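Local coordinates for hypothetical protein (Catenulispora acidiphila, PDB 4H3U), which is of unknown function but has a ketosteroid isomerase-like, SnoaL-like fold and may take part in trimethylamine metabolism, at residues 36-41 with 83-88; 49-54 with 130-135; 92-97 with 124-129; 103-108 with 116-121; 107-112 with 147-152. All blocks are in the same frame, centred on the assembly; numbering follows the deposited sequence. Where two conformers were deposited one is given.

Contact 1. Residues 36-41 with 83-88; sequences AAWTGT and ENVHVT. With CD (cadmium ion), chain E.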
# COMPACT_ATOMS: atom_id res chain seq x y z
N ALA A 36 -12.85 9.53 10.35
CA ALA A 36 -13.21 10.65 11.20
C ALA A 36 -12.18 10.80 12.34
O ALA A 36 -11.85 11.92 12.75
CB ALA A 36 -14.61 10.49 11.75
N ALA A 37 -11.69 9.68 12.86
CA ALA A 37 -10.69 9.70 13.92
C ALA A 37 -9.38 10.30 13.40
O ALA A 37 -8.77 11.17 14.02
CB ALA A 37 -10.48 8.30 14.47
N TRP A 38 -8.96 9.90 12.21
CA TRP A 38 -7.74 10.47 11.64
C TRP A 38 -7.88 11.95 11.28
O TRP A 38 -6.90 12.70 11.39
CB TRP A 38 -7.33 9.69 10.38
CG TRP A 38 -6.40 8.57 10.67
CD1 TRP A 38 -6.60 7.23 10.54
CD2 TRP A 38 -5.08 8.74 11.20
NE1 TRP A 38 -5.48 6.54 10.95
CE2 TRP A 38 -4.53 7.45 11.36
CE3 TRP A 38 -4.30 9.84 11.58
CZ2 TRP A 38 -3.26 7.24 11.90
CZ3 TRP A 38 -3.04 9.63 12.09
CH2 TRP A 38 -2.54 8.36 12.25
N THR A 39 -9.08 12.37 10.87
CA THR A 39 -9.32 13.75 10.43
C THR A 39 -9.56 14.70 11.59
O THR A 39 -9.30 15.90 11.47
CB THR A 39 -10.46 13.75 9.43
OG1 THR A 39 -10.08 12.92 8.32
CG2 THR A 39 -10.84 15.15 8.96
N GLY A 40 -10.01 14.18 12.71
CA GLY A 40 -10.27 14.96 13.91
C GLY A 40 -9.02 15.28 14.70
O GLY A 40 -7.91 15.07 14.24
N THR A 41 -9.21 15.77 15.91
CA THR A 41 -8.12 16.29 16.73
C THR A 41 -8.03 15.48 18.05
O THR A 41 -7.36 15.92 18.96
CB THR A 41 -8.35 17.80 17.05
OG1 THR A 41 -9.58 17.93 17.76
CG2 THR A 41 -8.40 18.61 15.75
N GLU A 83 0.48 19.19 10.18
CA GLU A 83 -0.69 19.99 10.35
C GLU A 83 -1.82 19.53 9.40
O GLU A 83 -1.58 19.05 8.30
CB GLU A 83 -0.36 21.46 9.98
CG GLU A 83 -1.41 22.48 10.41
CD GLU A 83 -1.37 22.83 11.92
OE1 GLU A 83 -1.99 23.81 12.35
OE2 GLU A 83 -0.76 22.06 12.71
N ASN A 84 -3.06 19.71 9.84
CA ASN A 84 -4.24 19.48 9.01
C ASN A 84 -4.34 18.04 8.45
O ASN A 84 -4.77 17.86 7.33
CB ASN A 84 -4.33 20.52 7.86
CG ASN A 84 -5.67 20.51 7.18
OD1 ASN A 84 -6.71 20.48 7.84
ND2 ASN A 84 -5.65 20.49 5.86
N VAL A 85 -3.93 17.05 9.23
CA VAL A 85 -4.05 15.68 8.77
C VAL A 85 -5.53 15.40 8.44
O VAL A 85 -6.43 15.73 9.24
CB VAL A 85 -3.61 14.68 9.85
CG1 VAL A 85 -4.04 13.26 9.50
CG2 VAL A 85 -2.12 14.75 10.02
N HIS A 86 -5.77 14.88 7.26
CA HIS A 86 -7.12 14.55 6.86
C HIS A 86 -7.09 13.34 5.95
O HIS A 86 -6.21 13.20 5.11
CB HIS A 86 -7.87 15.75 6.26
CG HIS A 86 -7.27 16.34 5.03
ND1 HIS A 86 -6.10 17.06 5.02
CD2 HIS A 86 -7.76 16.41 3.76
CE1 HIS A 86 -5.85 17.47 3.78
NE2 HIS A 86 -6.85 17.10 3.01
N VAL A 87 -8.05 12.47 6.18
CA VAL A 87 -8.19 11.22 5.45
C VAL A 87 -9.60 11.12 4.91
O VAL A 87 -10.53 11.23 5.66
CB VAL A 87 -7.91 10.00 6.36
CG1 VAL A 87 -8.22 8.71 5.65
CG2 VAL A 87 -6.46 10.03 6.85
N THR A 88 -9.71 11.01 3.58
CA THR A 88 -11.01 10.91 2.92
C THR A 88 -11.12 9.54 2.29
O THR A 88 -10.15 8.98 1.79
CB THR A 88 -11.19 12.01 1.86
OG1 THR A 88 -10.21 11.88 0.87
CG2 THR A 88 -11.06 13.36 2.47
CD CD E . -7.29 17.59 0.82
O HOH W 1 -6.34 16.25 11.97
O HOH W 2 -6.86 15.39 0.23
O HOH W 3 -9.40 16.88 0.98
O HOH W 4 -7.82 19.75 1.38
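Thr39 has OG1 beside its backbone N and anti to its carbonyl carbon (chi1 -60°). This turns the hydroxyl oxygen to the backbone of Val87. Val87 N donates to Thr39 OG1 at 3.0 Å, and the bond is almost straight (175°). The same hydroxyl is hydrogen-bonded to Ala35 O one helical turn back, so a single side chain ties the last turn of helix 29-39 to strand 82-95. The methyl CG2 of Thr39 lies near CB of His86.

Trp38 supplies the apolar part. Its CB packs on Val87 CG2 at 3.7 Å. Farther out along the indole, CE3 meets Val85 CG1 at 4.0 Å. Both valine methyls approach the indole obliquely. Trp38 NE1 is hydrogen-bonded to Tyr56 OH, which gives the indole N-H a partner on strand 54-58.

A water joins the loop end of the helix to the strand. It lies 3.0 Å from Gly40 O and 2.8 Å from Val85 O, bridging the two carbonyls. Lys75 NZ also bonds to the carbonyls of Trp38 and Gly40.

The imidazole of His86 reaches away from the helix. Its ND1 donates to Asn84 O at 2.8 Å, with the oxygen close to the imidazole plane. That bond orients the ring and leaves NE2 to bind a cadmium ion at 2.3 Å. Three waters and two further atoms complete the metal site. The last turn of helix 29-39 here packs on strand 82-95, an outermost strand within the chain, with Trp38 tucked inward, an arrangement consistent with the helix-covered curved sheet of the ketosteroid isomerase-like fold.

Contact 2. Residues 49-54 with 130-135; sequences LFAADG and EITSDQ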
# COMPACT_ATOMS: atom_id res chain seq x y z
N LEU A 49 -11.08 2.40 18.78
CA LEU A 49 -11.56 1.47 17.78
C LEU A 49 -10.88 0.11 17.80
O LEU A 49 -11.36 -0.82 17.17
CB LEU A 49 -11.36 2.06 16.38
CG LEU A 49 -12.03 3.40 16.12
CD1 LEU A 49 -11.66 3.93 14.75
CD2 LEU A 49 -13.55 3.30 16.31
N PHE A 50 -9.75 -0.01 18.51
CA PHE A 50 -8.90 -1.18 18.47
C PHE A 50 -9.00 -2.09 19.68
O PHE A 50 -9.25 -1.69 20.80
CB PHE A 50 -7.42 -0.73 18.34
CG PHE A 50 -7.09 -0.20 16.97
CD1 PHE A 50 -6.43 -0.99 16.04
CD2 PHE A 50 -7.47 1.09 16.60
CE1 PHE A 50 -6.17 -0.52 14.78
CE2 PHE A 50 -7.22 1.54 15.32
CZ PHE A 50 -6.58 0.73 14.41
N ALA A 51 -8.80 -3.39 19.39
CA ALA A 51 -8.72 -4.41 20.40
C ALA A 51 -7.57 -4.12 21.35
O ALA A 51 -6.60 -3.43 21.00
CB ALA A 51 -8.52 -5.78 19.76
N ALA A 52 -7.58 -4.76 22.52
CA ALA A 52 -6.58 -4.53 23.51
C ALA A 52 -5.19 -4.87 23.02
O ALA A 52 -4.21 -4.21 23.40
CB ALA A 52 -6.88 -5.31 24.78
N ASP A 53 -5.10 -5.91 22.19
CA ASP A 53 -3.87 -6.36 21.57
C ASP A 53 -3.83 -6.04 20.08
O ASP A 53 -3.08 -6.64 19.32
CB ASP A 53 -3.67 -7.88 21.82
CG ASP A 53 -4.83 -8.74 21.31
OD1 ASP A 53 -4.65 -9.97 21.38
OD2 ASP A 53 -5.89 -8.21 20.86
N GLY A 54 -4.64 -5.09 19.66
CA GLY A 54 -4.66 -4.68 18.27
C GLY A 54 -3.34 -4.07 17.83
O GLY A 54 -2.66 -3.42 18.61
N GLU A 130 -14.65 -4.00 16.51
CA GLU A 130 -13.23 -3.74 16.87
C GLU A 130 -12.27 -4.09 15.75
O GLU A 130 -12.40 -5.07 15.06
CB GLU A 130 -12.76 -4.65 18.03
CG GLU A 130 -13.39 -4.45 19.39
CD GLU A 130 -12.52 -5.05 20.48
OE1 GLU A 130 -12.26 -6.26 20.50
OE2 GLU A 130 -12.14 -4.30 21.36
N ILE A 131 -11.22 -3.26 15.66
CA ILE A 131 -10.12 -3.48 14.73
C ILE A 131 -9.02 -4.26 15.44
O ILE A 131 -8.54 -3.84 16.49
CB ILE A 131 -9.56 -2.18 14.16
CG1 ILE A 131 -10.66 -1.34 13.50
CG2 ILE A 131 -8.43 -2.51 13.21
CD1 ILE A 131 -10.23 0.05 13.10
N THR A 132 -8.65 -5.42 14.89
CA THR A 132 -7.56 -6.19 15.42
C THR A 132 -6.22 -5.88 14.74
O THR A 132 -5.17 -6.06 15.34
CB THR A 132 -7.84 -7.70 15.40
OG1 THR A 132 -7.96 -8.14 14.05
CG2 THR A 132 -9.13 -8.00 16.13
N SER A 133 -6.28 -5.45 13.48
CA SER A 133 -5.09 -5.09 12.72
C SER A 133 -5.40 -3.97 11.73
O SER A 133 -6.42 -3.97 11.08
CB SER A 133 -4.58 -6.32 11.92
OG SER A 133 -3.56 -5.98 11.01
N ASP A 134 -4.48 -2.99 11.67
CA ASP A 134 -4.52 -1.96 10.64
C ASP A 134 -3.11 -1.93 10.02
O ASP A 134 -2.11 -1.85 10.74
CB ASP A 134 -4.83 -0.59 11.28
CG ASP A 134 -4.89 0.58 10.31
OD1 ASP A 134 -3.90 0.69 9.52
OD2 ASP A 134 -5.81 1.38 10.41
N GLN A 135 -3.04 -1.99 8.70
CA GLN A 135 -1.82 -1.72 7.93
C GLN A 135 -2.12 -0.58 6.96
O GLN A 135 -3.05 -0.66 6.18
CB GLN A 135 -1.44 -2.92 7.11
CG GLN A 135 -1.09 -4.15 7.91
CD GLN A 135 -0.79 -5.28 6.97
OE1 GLN A 135 0.19 -5.21 6.20
NE2 GLN A 135 -1.66 -6.27 6.93
O HOH W 5 -10.17 -6.23 22.86
O HOH W 6 -4.01 -8.46 16.96
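Phe50 and Ile131 form a single parallel beta bridge in this ketosteroid isomerase-like fold, pairing short strand 50-51 with the start of strand 130-138, which belongs to the mixed sheet. Ile131 N donates to Leu49 O at 2.9 Å, in the carbonyl plane. Ala51 N donates to Ile131 O at 2.9 Å, with the donor tilted 30° from that carbonyl plane.

The side chains of the bridged pair lie on the same face of the sheet. Phe50 has CG beside the backbone N (chi1 -73°), which lays its ring against Ile131 and Asp134. Ile131 CB sits over one face of the Phe50 ring in a CH-pi contact, 4.0 Å from the centroid. CG2 of Ile131 presses on the rim at CE1, while CD1 touches the ring near CZ and also Leu49 CB. Asp134 CB meets the edge of the same ring, near its plane, at 3.7 Å from Phe50 CE1.

Around this shell, Leu49 and Ile131 both pack on Ile30 of helix 29-39. Asp134 OD2 has a weak hydrogen bond to Trp34 of that helix. Phe50 O is hydrogen-bonded to Arg68.

Both segments turn soon after the bridge. Residues 51-54 make a type I turn, and Thr132 and Ser133 both face Arg125 in a classic beta bulge. At the turn, Gly54 CA lies 3.3 Å from Thr132 O in a CA-H...O contact. A water donates to both Asp53 O and Thr132 O. Glu130 runs alongside Ala51, and a second water accepts from Ala52 N at 3.0 Å and donates to Glu130 OE2.

Contact 3. Residues 92-97 with 124-129; sequences AYRAGD and LRTRGE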
# COMPACT_ATOMS: atom_id res chain seq x y z
N ALA A 92 -14.39 1.56 -0.17
CA ALA A 92 -14.01 0.55 0.77
C ALA A 92 -14.88 -0.66 0.55
O ALA A 92 -16.01 -0.52 0.08
CB ALA A 92 -14.11 1.05 2.20
N TYR A 93 -14.38 -1.84 0.90
CA TYR A 93 -15.06 -3.10 0.66
C TYR A 93 -14.64 -4.17 1.67
O TYR A 93 -13.46 -4.35 1.95
CB TYR A 93 -14.84 -3.50 -0.81
CG TYR A 93 -13.47 -3.15 -1.43
CD1 TYR A 93 -12.43 -4.08 -1.46
CD2 TYR A 93 -13.25 -1.89 -2.02
CE1 TYR A 93 -11.22 -3.74 -2.03
CE2 TYR A 93 -12.05 -1.58 -2.60
CZ TYR A 93 -11.03 -2.50 -2.59
OH TYR A 93 -9.83 -2.21 -3.16
N ARG A 94 -15.62 -4.93 2.17
CA ARG A 94 -15.45 -5.95 3.19
C ARG A 94 -15.55 -7.34 2.57
O ARG A 94 -16.44 -7.59 1.76
CB ARG A 94 -16.61 -5.85 4.25
CG ARG A 94 -16.51 -6.96 5.30
CD ARG A 94 -17.51 -6.90 6.44
NE ARG A 94 -17.27 -5.78 7.34
CZ ARG A 94 -16.42 -5.74 8.38
NH1 ARG A 94 -16.39 -4.66 9.13
NH2 ARG A 94 -15.61 -6.75 8.66
N ALA A 95 -14.69 -8.22 3.05
CA ALA A 95 -14.66 -9.65 2.72
C ALA A 95 -14.49 -10.34 4.08
O ALA A 95 -13.39 -10.48 4.59
CB ALA A 95 -13.54 -9.99 1.76
N GLY A 96 -15.62 -10.76 4.66
CA GLY A 96 -15.57 -11.42 5.97
C GLY A 96 -15.02 -10.50 7.04
O GLY A 96 -15.53 -9.42 7.26
N ASP A 97 -13.95 -10.94 7.71
CA ASP A 97 -13.36 -10.11 8.74
C ASP A 97 -12.31 -9.13 8.20
O ASP A 97 -11.64 -8.49 8.97
CB ASP A 97 -12.67 -10.98 9.77
CG ASP A 97 -13.64 -11.81 10.58
OD1 ASP A 97 -14.75 -11.31 10.93
OD2 ASP A 97 -13.26 -12.94 10.88
N LEU A 124 -7.69 -3.53 7.02
CA LEU A 124 -8.11 -3.79 8.38
C LEU A 124 -8.53 -5.25 8.54
O LEU A 124 -9.10 -5.85 7.62
CB LEU A 124 -9.34 -2.95 8.76
CG LEU A 124 -9.28 -1.45 8.61
CD1 LEU A 124 -10.58 -0.82 9.11
CD2 LEU A 124 -8.07 -0.88 9.34
N ARG A 125 -8.29 -5.80 9.71
CA ARG A 125 -8.93 -7.02 10.16
C ARG A 125 -9.77 -6.62 11.35
O ARG A 125 -9.32 -5.87 12.21
CB ARG A 125 -7.96 -8.09 10.52
CG ARG A 125 -8.63 -9.42 10.77
CD ARG A 125 -7.62 -10.54 10.99
NE ARG A 125 -6.72 -10.54 9.85
CZ ARG A 125 -5.46 -10.09 9.83
NH1 ARG A 125 -4.83 -10.08 8.66
NH2 ARG A 125 -4.82 -9.68 10.92
N THR A 126 -11.01 -7.12 11.39
CA THR A 126 -11.98 -6.72 12.44
C THR A 126 -12.54 -7.94 13.16
O THR A 126 -12.44 -9.09 12.71
CB THR A 126 -13.18 -5.97 11.84
OG1 THR A 126 -13.90 -6.84 10.94
CG2 THR A 126 -12.68 -4.73 11.13
N ARG A 127 -13.16 -7.65 14.30
CA ARG A 127 -13.87 -8.64 15.13
C ARG A 127 -15.10 -7.85 15.61
O ARG A 127 -15.02 -7.05 16.54
CB ARG A 127 -13.00 -9.13 16.28
CG ARG A 127 -13.60 -10.18 17.21
CD ARG A 127 -12.81 -10.21 18.52
NE ARG A 127 -11.40 -10.54 18.31
CZ ARG A 127 -10.39 -10.19 19.12
NH1 ARG A 127 -10.58 -9.36 20.14
NH2 ARG A 127 -9.15 -10.57 18.82
N GLY A 128 -16.24 -8.05 14.95
CA GLY A 128 -17.40 -7.23 15.25
C GLY A 128 -17.02 -5.83 14.82
O GLY A 128 -16.49 -5.66 13.71
N GLU A 129 -17.24 -4.84 15.72
CA GLU A 129 -16.85 -3.48 15.47
C GLU A 129 -15.36 -3.17 15.74
O GLU A 129 -14.88 -2.20 15.18
CB GLU A 129 -17.64 -2.53 16.36
CG GLU A 129 -19.14 -2.56 16.19
CD GLU A 129 -19.73 -1.21 16.52
OE1 GLU A 129 -19.01 -0.25 16.30
OE2 GLU A 129 -20.92 -1.08 16.88
O HOH W 7 -15.60 -8.70 11.95
O HOH W 8 -15.83 -11.36 13.91
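The turn that joins strands 82-95 and 98-109 meets the end of strand 116-127 here, at one end of the antiparallel part of the sheet. The guanidinium of Arg94 and the hydroxyl of Thr126 reach toward each other. Arg94 NH2 donates to Thr126 OG1 at 2.9 Å and 171°. The same nitrogen donates to Gly96 O at 3.0 Å. Both oxygens lie at the edge of the guanidinium, within a few degrees of its plane. The two bonds therefore set its rotation. A bend at chi3 (-69°) brings the Arg94 group back to its own turn.

The backbones are joined by Thr126 N, which donates to Asp97 O at 2.9 Å, in the carbonyl plane. Arg125 CA adds a CA-H...O contact to that oxygen. A valine in place of Thr126 would probably leave Arg94 NH2 with Gly96 O as its remaining partner here and free the guanidinium to shift.

Close by, Tyr93 stacks on His98 of the second subunit, so the turn borders the dimer interface. Water extends the contact on the Asp97 side: one molecule donates to Asp97 OD1 at 2.9 Å and lies 2.7 Å from Thr126 OG1.

Contact 4. Residues 103-108 with 116-121; sequences AVYGGH and FAVPMA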
# COMPACT_ATOMS: atom_id res chain seq x y z
N ALA A 103 -8.17 5.31 0.29
CA ALA A 103 -8.35 6.65 0.84
C ALA A 103 -7.38 7.60 0.25
O ALA A 103 -6.52 7.24 -0.55
CB ALA A 103 -8.12 6.60 2.34
N VAL A 104 -7.56 8.88 0.59
CA VAL A 104 -6.57 9.92 0.30
C VAL A 104 -6.14 10.48 1.64
O VAL A 104 -6.96 10.89 2.45
CB VAL A 104 -7.11 11.05 -0.62
CG1 VAL A 104 -6.07 12.15 -0.82
CG2 VAL A 104 -7.53 10.48 -1.95
N TYR A 105 -4.83 10.49 1.83
CA TYR A 105 -4.17 10.99 3.03
C TYR A 105 -3.46 12.30 2.70
O TYR A 105 -2.63 12.35 1.81
CB TYR A 105 -3.16 9.96 3.48
CG TYR A 105 -2.23 10.37 4.59
CD1 TYR A 105 -2.64 11.24 5.59
CD2 TYR A 105 -0.91 10.01 4.59
CE1 TYR A 105 -1.76 11.67 6.59
CE2 TYR A 105 -0.06 10.32 5.65
CZ TYR A 105 -0.50 11.11 6.66
OH TYR A 105 0.35 11.46 7.68
N GLY A 106 -3.83 13.34 3.42
CA GLY A 106 -3.26 14.66 3.18
C GLY A 106 -2.92 15.38 4.46
O GLY A 106 -3.42 15.09 5.55
N GLY A 107 -2.09 16.42 4.30
CA GLY A 107 -1.68 17.27 5.42
C GLY A 107 -0.54 18.16 4.97
O GLY A 107 -0.23 18.23 3.80
N HIS A 108 0.08 18.81 5.94
CA HIS A 108 1.22 19.68 5.65
C HIS A 108 2.26 19.45 6.75
O HIS A 108 2.08 19.89 7.89
CB HIS A 108 0.78 21.15 5.53
CG HIS A 108 1.85 22.07 5.03
ND1 HIS A 108 1.54 23.35 4.56
CD2 HIS A 108 3.18 21.89 4.89
CE1 HIS A 108 2.67 23.90 4.17
NE2 HIS A 108 3.68 23.07 4.38
N PHE A 116 0.75 18.09 1.06
CA PHE A 116 0.67 16.90 0.22
C PHE A 116 -0.72 16.25 0.32
O PHE A 116 -1.44 16.46 1.30
CB PHE A 116 1.73 15.86 0.66
CG PHE A 116 1.42 15.19 2.00
CD1 PHE A 116 0.68 14.03 2.06
CD2 PHE A 116 1.86 15.76 3.19
CE1 PHE A 116 0.36 13.45 3.30
CE2 PHE A 116 1.55 15.21 4.42
CZ PHE A 116 0.77 14.04 4.47
N ALA A 117 -1.02 15.43 -0.67
CA ALA A 117 -2.20 14.52 -0.64
C ALA A 117 -1.82 13.33 -1.51
O ALA A 117 -1.43 13.51 -2.66
CB ALA A 117 -3.47 15.19 -1.10
N VAL A 118 -1.94 12.11 -0.96
CA VAL A 118 -1.58 10.91 -1.69
C VAL A 118 -2.65 9.84 -1.50
O VAL A 118 -3.30 9.76 -0.45
CB VAL A 118 -0.23 10.34 -1.22
CG1 VAL A 118 0.93 11.29 -1.55
CG2 VAL A 118 -0.20 9.98 0.27
N PRO A 119 -2.77 8.93 -2.47
CA PRO A 119 -3.63 7.76 -2.26
C PRO A 119 -3.00 6.83 -1.21
O PRO A 119 -1.79 6.61 -1.18
CB PRO A 119 -3.69 7.10 -3.64
CG PRO A 119 -2.44 7.54 -4.33
CD PRO A 119 -2.16 8.92 -3.81
N MSE A 120 -3.84 6.17 -0.44
CA MSE A 120 -3.38 5.24 0.56
C MSE A 120 -4.27 4.04 0.47
O MSE A 120 -5.43 4.13 0.06
CB MSE A 120 -3.43 5.91 1.94
CG MSE A 120 -2.84 5.08 3.10
SE MSE A 120 -2.66 6.13 4.78
CE MSE A 120 -4.51 6.78 4.57
N ALA A 121 -3.65 2.91 0.79
CA ALA A 121 -4.37 1.61 0.92
C ALA A 121 -4.24 1.22 2.38
O ALA A 121 -3.12 1.07 2.89
CB ALA A 121 -3.79 0.56 -0.02
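Six backbone hydrogen bonds join residues 103-107 to 116-120. They form three hydrogen-bonded antiparallel pairs: Ala103 with Met120, Tyr105 with Val118 and Gly107 with Phe116. The shortest runs from Tyr105 N to Val118 O, 2.8 Å. The non-hydrogen-bonded pairs between them are Val104 with Pro119 and Gly106 with Ala117. Pro119, which has no N-H, sits in a non-hydrogen-bonded pair, so this ladder loses no bond to it.

On the face that carries Tyr105, the aromatic side chains make a T-shaped stack. The edge of Phe116 points at the face of Tyr105, with planes at 81° and centroids 5.1 Å apart. Phe116 CE1 lies over the centre of the tyrosine ring. The chi1 of Phe116 (71°) sets its CG between the backbone N and carbonyl carbon, which folds the ring back across Gly106 and Gly107. Gly107 N lies over one face of Phe116, 3.7 Å from CZ. A leucine instead of Phe116 would probably lose the edge-to-face stack and leave Tyr105 freer to turn.

Met120, present as selenomethionine, bends at its end to bring CE to Tyr105 CB at 3.6 Å. Its SE makes an oblique Met-aromatic contact with the ring. The Tyr105 ring also meets Tyr138 edge to face. On the other face of the hairpin, Val104 CG1 packs on Ala117 CB at 4.0 Å.

The chemistry is thus divided: a regular backbone ladder sets the register, and one face adds an aromatic and apolar layer that helix 140-147 covers at Phe116 and Val118.

Contact 5. Residues 107-112 with 147-152; sequences GHIKGA and SGLPAD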
# COMPACT_ATOMS: atom_id res chain seq x y z
N GLY A 107 -2.09 16.42 4.30
CA GLY A 107 -1.68 17.27 5.42
C GLY A 107 -0.54 18.16 4.97
O GLY A 107 -0.23 18.23 3.80
N HIS A 108 0.08 18.81 5.94
CA HIS A 108 1.22 19.68 5.65
C HIS A 108 2.26 19.45 6.75
O HIS A 108 2.08 19.89 7.89
CB HIS A 108 0.78 21.15 5.53
CG HIS A 108 1.85 22.07 5.03
ND1 HIS A 108 1.54 23.35 4.56
CD2 HIS A 108 3.18 21.89 4.89
CE1 HIS A 108 2.67 23.90 4.17
NE2 HIS A 108 3.68 23.07 4.38
N ILE A 109 3.34 18.76 6.41
CA ILE A 109 4.41 18.50 7.36
C ILE A 109 4.90 19.85 7.89
O ILE A 109 5.26 20.75 7.10
CB ILE A 109 5.55 17.72 6.68
CG1 ILE A 109 5.06 16.32 6.27
CG2 ILE A 109 6.76 17.60 7.59
CD1 ILE A 109 5.97 15.57 5.34
N LYS A 110 4.93 20.01 9.20
CA LYS A 110 5.25 21.33 9.78
C LYS A 110 6.68 21.69 9.40
O LYS A 110 7.64 20.91 9.60
CB LYS A 110 5.03 21.34 11.29
CG LYS A 110 3.62 20.99 11.70
CD LYS A 110 3.39 21.12 13.19
CE LYS A 110 2.05 20.52 13.57
NZ LYS A 110 1.78 20.60 15.02
N GLY A 111 6.84 22.91 8.87
CA GLY A 111 8.13 23.43 8.40
C GLY A 111 8.47 23.10 6.93
O GLY A 111 9.45 23.64 6.40
N ALA A 112 7.72 22.20 6.28
CA ALA A 112 7.99 21.85 4.87
C ALA A 112 7.46 22.94 3.97
O ALA A 112 6.46 23.61 4.30
CB ALA A 112 7.28 20.54 4.50
N SER A 147 5.74 17.79 -0.97
CA SER A 147 6.03 18.69 0.16
C SER A 147 7.21 19.60 -0.07
O SER A 147 7.46 20.49 0.75
CB SER A 147 6.33 17.88 1.44
OG SER A 147 5.21 17.08 1.85
N GLY A 148 7.96 19.37 -1.15
CA GLY A 148 9.15 20.13 -1.43
C GLY A 148 10.31 19.76 -0.52
O GLY A 148 11.22 20.56 -0.34
N LEU A 149 10.33 18.53 -0.02
CA LEU A 149 11.37 18.03 0.85
C LEU A 149 12.29 17.13 0.07
O LEU A 149 11.90 16.53 -0.94
CB LEU A 149 10.78 17.22 2.00
CG LEU A 149 9.96 18.04 3.01
CD1 LEU A 149 9.21 17.11 3.95
CD2 LEU A 149 10.86 19.01 3.74
N PRO A 150 13.55 16.99 0.55
CA PRO A 150 14.51 16.13 -0.12
C PRO A 150 14.05 14.67 -0.11
O PRO A 150 13.38 14.24 0.84
CB PRO A 150 15.77 16.29 0.71
CG PRO A 150 15.63 17.57 1.44
CD PRO A 150 14.17 17.70 1.69
N ALA A 151 14.50 13.89 -1.09
CA ALA A 151 14.08 12.50 -1.19
C ALA A 151 14.50 11.62 0.01
O ALA A 151 13.86 10.62 0.32
CB ALA A 151 14.56 11.90 -2.49
N ASP A 152 15.55 12.03 0.69
CA ASP A 152 16.04 11.31 1.85
C ASP A 152 15.73 12.01 3.16
O ASP A 152 16.39 11.76 4.17
CB ASP A 152 17.55 11.09 1.73
CG ASP A 152 18.31 12.37 1.63
OD1 ASP A 152 17.69 13.45 1.60
OD2 ASP A 152 19.54 12.30 1.59
O HOH W 9 3.88 18.58 3.66
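Ser147 OG, at the end of helix 140-147, is held by two partners. It is hydrogen-bonded to Val143 O of its own helix, and it accepts a proton from a water at 2.7 Å. That water in turn accepts from Ile109 N at 2.8 Å, so it links the helix end to strand 98-109 where no direct hydrogen bond crosses. Gly148 then closes the helix in a Schellman motif, with positive phi. Across from it, residues 109-112 form a type II turn, with Gly111 at a position of positive phi.

The rest of the contact is apolar. Leu149, just after the Schellman turn, packs on both ends of the type II turn. Its CD1 meets Ile109 CD1 at 3.8 Å. Its CG lies 4.0 Å from Ala112 CB. With CG1 beside its backbone N (chi1 -66°), Ile109 extends CD1 to both Leu149 CD1 and Ser147 OG. Ala112 CB also touches the carbonyl oxygen of Ser147. Phe116 packs against Ile109 and Ser147.

The turn is braced from within. His108 NE2 donates to Ala112 O at 2.8 Å, with the oxygen near the imidazole plane but the nitrogen above the carbonyl plane.

Contacts 1, 2, 4 and 5 are mostly buried, while contact 3 is only partly so. The centres of contacts 1 and 4 lie nearest the chain's centre, about 9 Å away; those of contacts 3 and 5 are farthest, about 16 and 18 Å. Contact 4 is a regular hairpin ladder. Contact 1 lays a helix on neighbouring strand 82-95, and backbone bonds such as Thr88 O to Val104 N join the two. Contact 5 shares Gly107 and His108 with contact 4 and relies on apolar packing and one water. Contacts 2 and 3, across the chain's centre from contact 5, meet through Arg125. Contact 2 combines a parallel bridge with ring packing; contact 3 is mainly polar.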